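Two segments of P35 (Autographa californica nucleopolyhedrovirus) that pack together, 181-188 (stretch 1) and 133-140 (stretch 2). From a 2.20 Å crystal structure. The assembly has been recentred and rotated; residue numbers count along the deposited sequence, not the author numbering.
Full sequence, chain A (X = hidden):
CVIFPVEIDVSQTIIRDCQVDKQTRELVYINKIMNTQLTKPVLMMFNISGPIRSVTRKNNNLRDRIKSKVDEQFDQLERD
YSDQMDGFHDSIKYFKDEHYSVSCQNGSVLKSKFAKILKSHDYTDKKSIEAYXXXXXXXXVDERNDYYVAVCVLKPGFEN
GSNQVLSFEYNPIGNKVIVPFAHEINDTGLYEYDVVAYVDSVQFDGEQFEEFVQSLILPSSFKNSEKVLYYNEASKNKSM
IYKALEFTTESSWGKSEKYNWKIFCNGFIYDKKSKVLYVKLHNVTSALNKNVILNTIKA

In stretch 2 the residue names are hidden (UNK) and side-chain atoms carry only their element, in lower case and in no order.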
# COMPACT_ATOMS: atom_id res chain seq x y z
N PHE A 181 24.52 -0.87 9.06
CA PHE A 181 24.34 0.54 8.72
C PHE A 181 25.54 1.14 8.02
O PHE A 181 25.39 2.13 7.30
CB PHE A 181 24.03 1.38 9.98
CG PHE A 181 22.71 1.09 10.60
CD1 PHE A 181 21.56 1.05 9.84
CD2 PHE A 181 22.61 0.89 11.98
CE1 PHE A 181 20.32 0.83 10.43
CE2 PHE A 181 21.37 0.67 12.59
CZ PHE A 181 20.21 0.64 11.79
N ALA A 182 26.73 0.59 8.23
CA ALA A 182 27.92 1.20 7.62
C ALA A 182 27.96 1.26 6.08
O ALA A 182 27.41 0.38 5.36
CB ALA A 182 29.23 0.51 8.15
N HIS A 183 28.64 2.30 5.59
CA HIS A 183 28.77 2.53 4.15
C HIS A 183 30.23 2.32 3.77
O HIS A 183 31.11 2.18 4.66
CB HIS A 183 28.43 4.00 3.80
CG HIS A 183 27.16 4.50 4.42
ND1 HIS A 183 25.94 4.45 3.78
CD2 HIS A 183 26.92 5.07 5.63
CE1 HIS A 183 25.01 4.97 4.56
NE2 HIS A 183 25.58 5.35 5.69
N GLU A 184 30.49 2.27 2.46
CA GLU A 184 31.86 2.19 2.03
C GLU A 184 32.47 3.57 2.45
O GLU A 184 31.76 4.58 2.54
CB GLU A 184 31.94 2.07 0.53
CG GLU A 184 31.36 3.23 -0.19
CD GLU A 184 29.85 3.15 -0.37
OE1 GLU A 184 29.16 2.43 0.36
OE2 GLU A 184 29.34 3.86 -1.25
N ILE A 185 33.77 3.63 2.69
CA ILE A 185 34.43 4.90 3.07
C ILE A 185 34.39 5.91 1.91
O ILE A 185 34.33 5.48 0.75
CB ILE A 185 35.90 4.62 3.42
CG1 ILE A 185 35.96 3.53 4.50
CG2 ILE A 185 36.60 5.90 3.91
CD1 ILE A 185 37.38 3.03 4.78
N ASN A 186 34.38 7.22 2.20
CA ASN A 186 34.46 8.27 1.14
C ASN A 186 35.54 9.30 1.57
O ASN A 186 35.97 9.33 2.73
CB ASN A 186 33.14 9.03 0.87
CG ASN A 186 32.68 9.86 2.08
OD1 ASN A 186 33.45 10.65 2.67
ND2 ASN A 186 31.41 9.68 2.45
N ASP A 187 35.97 10.15 0.64
CA ASP A 187 37.07 11.07 0.95
C ASP A 187 36.79 12.17 1.94
O ASP A 187 37.67 12.56 2.69
CB ASP A 187 37.61 11.68 -0.34
CG ASP A 187 38.12 10.64 -1.31
OD1 ASP A 187 39.05 9.88 -0.93
OD2 ASP A 187 37.58 10.58 -2.43
N THR A 188 35.57 12.67 1.94
CA THR A 188 35.21 13.74 2.84
C THR A 188 35.17 13.32 4.33
O THR A 188 35.47 14.11 5.20
CB THR A 188 33.83 14.29 2.43
OG1 THR A 188 32.81 13.39 2.88
CG2 THR A 188 33.73 14.39 0.92
N UNK A 133 39.65 -1.99 -2.35
CA UNK A 133 40.52 -2.28 -1.21
C UNK A 133 40.70 -1.06 -0.32
O UNK A 133 40.91 -1.17 0.90
o UNK A 133 44.66 -4.56 -0.20
c UNK A 133 42.98 -2.89 -0.61
o UNK A 133 44.63 -3.58 -2.17
c UNK A 133 44.17 -3.74 -1.02
c UNK A 133 41.90 -2.78 -1.70
N UNK A 134 40.59 0.12 -0.92
CA UNK A 134 40.72 1.36 -0.14
C UNK A 134 39.41 1.79 0.54
O UNK A 134 39.41 2.18 1.70
c UNK A 134 41.15 2.51 -1.03
c UNK A 134 41.42 3.79 -0.19
c UNK A 134 41.85 4.94 -1.09
n UNK A 134 42.66 7.22 -1.26
c UNK A 134 42.32 6.14 -0.28
N UNK A 135 38.30 1.69 -0.19
CA UNK A 135 37.06 2.19 0.37
C UNK A 135 36.06 1.20 0.92
O UNK A 135 35.23 1.57 1.75
c UNK A 135 38.68 6.55 -1.88
c UNK A 135 38.27 6.43 -0.55
c UNK A 135 37.55 5.28 -0.16
c UNK A 135 37.66 4.41 -2.40
c UNK A 135 36.39 3.08 -0.66
c UNK A 135 38.38 5.54 -2.82
o UNK A 135 39.35 7.67 -2.29
c UNK A 135 37.24 4.26 -1.08
N UNK A 136 36.13 -0.05 0.45
CA UNK A 136 35.22 -1.09 0.84
C UNK A 136 35.81 -2.14 1.79
O UNK A 136 35.27 -2.38 2.87
c UNK A 136 34.69 -1.80 -0.40
s UNK A 136 33.91 -0.70 -1.66
N UNK A 137 36.93 -2.76 1.40
CA UNK A 137 37.50 -3.83 2.21
C UNK A 137 37.54 -3.53 3.69
O UNK A 137 37.06 -4.34 4.49
c UNK A 137 38.71 -6.67 1.72
c UNK A 137 38.91 -4.18 1.75
c UNK A 137 40.90 -5.58 2.36
c UNK A 137 39.38 -5.46 2.43
N UNK A 138 38.04 -2.32 4.08
CA UNK A 138 38.15 -1.89 5.49
C UNK A 138 36.81 -1.90 6.29
O UNK A 138 36.81 -2.03 7.52
c UNK A 138 38.47 -1.23 3.18
c UNK A 138 38.75 -0.47 5.40
c UNK A 138 39.55 -0.49 4.08
N UNK A 139 35.68 -1.78 5.61
CA UNK A 139 34.41 -1.76 6.32
C UNK A 139 33.86 -3.18 6.43
O UNK A 139 32.81 -3.39 7.01
c UNK A 139 34.46 1.24 6.71
c UNK A 139 33.94 0.66 5.37
n UNK A 139 33.76 1.71 9.12
c UNK A 139 33.41 -0.82 5.60
c UNK A 139 33.34 1.41 7.72
N UNK A 140 34.61 -4.14 5.88
CA UNK A 140 34.21 -5.55 5.84
C UNK A 140 35.08 -6.51 6.65
O UNK A 140 34.62 -7.58 7.00
c UNK A 140 31.62 -5.57 4.09
c UNK A 140 33.20 -5.74 2.13
c UNK A 140 34.16 -6.01 4.38
c UNK A 140 33.09 -5.28 3.55

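Position 133 lies in a helix that begins earlier in the chain. Its side chain is three carbons, the third carrying two oxygens, and it makes no contact with stretch 1. A carboxylate on two methylene carbons makes it Glu133, extended (chi1 and chi2 both t) and without a part in the contact.

At position 134 four carbons run in a row and end in a nitrogen, with every chi angle t. CA-to-CB points sideways, but the end of the chain comes nearer to stretch 1, the terminal nitrogen approaching OD1 of Asp187, and an unbranched chain of this length ending in nitrogen is lysine. The NZ of Lys134 stops 4.5 Å from OD1 of Asp187, opposite charges beyond the range of a salt bridge. The backbone O of Lys134 is 3.8 Å from CD1 of Ile185.

Position 135 carries one carbon and then a six-carbon ring bearing a single oxygen. That oxygen approaches OD1 of Asp187, and the ring carbons lie beside Ile185; a hydroxylated six-membered ring identifies Tyr135. Its OH donates a hydrogen bond to OD1 of Asp187 at 2.6 Å, with the carboxylate oxygen at the ring edge, near its plane. CD1 of the ring is 4.0 Å from CB of Ile185, an apolar contact alongside the polar one.

Position 136 has one carbon followed by sulfur, and no further atom; the sulfur lies beside CB of Glu184, and the composition leaves cysteine. Although its CA-to-CB bond points away from stretch 1, SG of Cys136 is 4.0 Å from CB of Glu184, and the CA atoms of these two residues are 4.8 Å apart.

Four carbons forked at the second occupy position 137, and none contacts stretch 1. The fork after CB identifies Leu137, buried, with its CA-to-CB bond pointing away.

At position 138 three carbons close a ring onto the backbone nitrogen, and the ring carbon CB lies beside CD1 of Ile185; such a ring is the signature of proline. The CA-to-CB bond of Pro138 points toward stretch 1, and its CB packs 3.8 Å from CD1 of Ile185.

Position 139 again shows four carbons in a row ending in nitrogen, but here chi1 to chi3 are all m, so the chain is folded rather than extended. It lies against His183, Glu184 and Ile185: this is Lys139. Its CG is 3.3 Å from O of His183, its CD 3.5 Å from CG1 of Ile185, and its CE 4.2 Å from CB of Ala182, while NZ is hydrogen-bonded elsewhere in the structure.

Position 140 repeats the four carbons forked at the second, makes no contact with stretch 1, and is Leu140. N of Leu140 donates a hydrogen bond to O of Leu137 at 2.8 Å, and N of Lys139 one to O of Cys136 at 2.8 Å.

The contact centres on Ile185, whose N donates to O of Tyr135 at 2.7 Å with an angle of 155°. This bond ties the irregular segment to the last residue of the helix 133-135, while the isoleucine side chain packs among Tyr135, Pro138 and the aliphatic part of Lys139. The Tyr135–Asp187 hydrogen bond adds a second polar tie, though Asp187 is poorly ordered. Together the two stretches bury 430 Å².

Stretch 2 (133-140) EKYCLPKL
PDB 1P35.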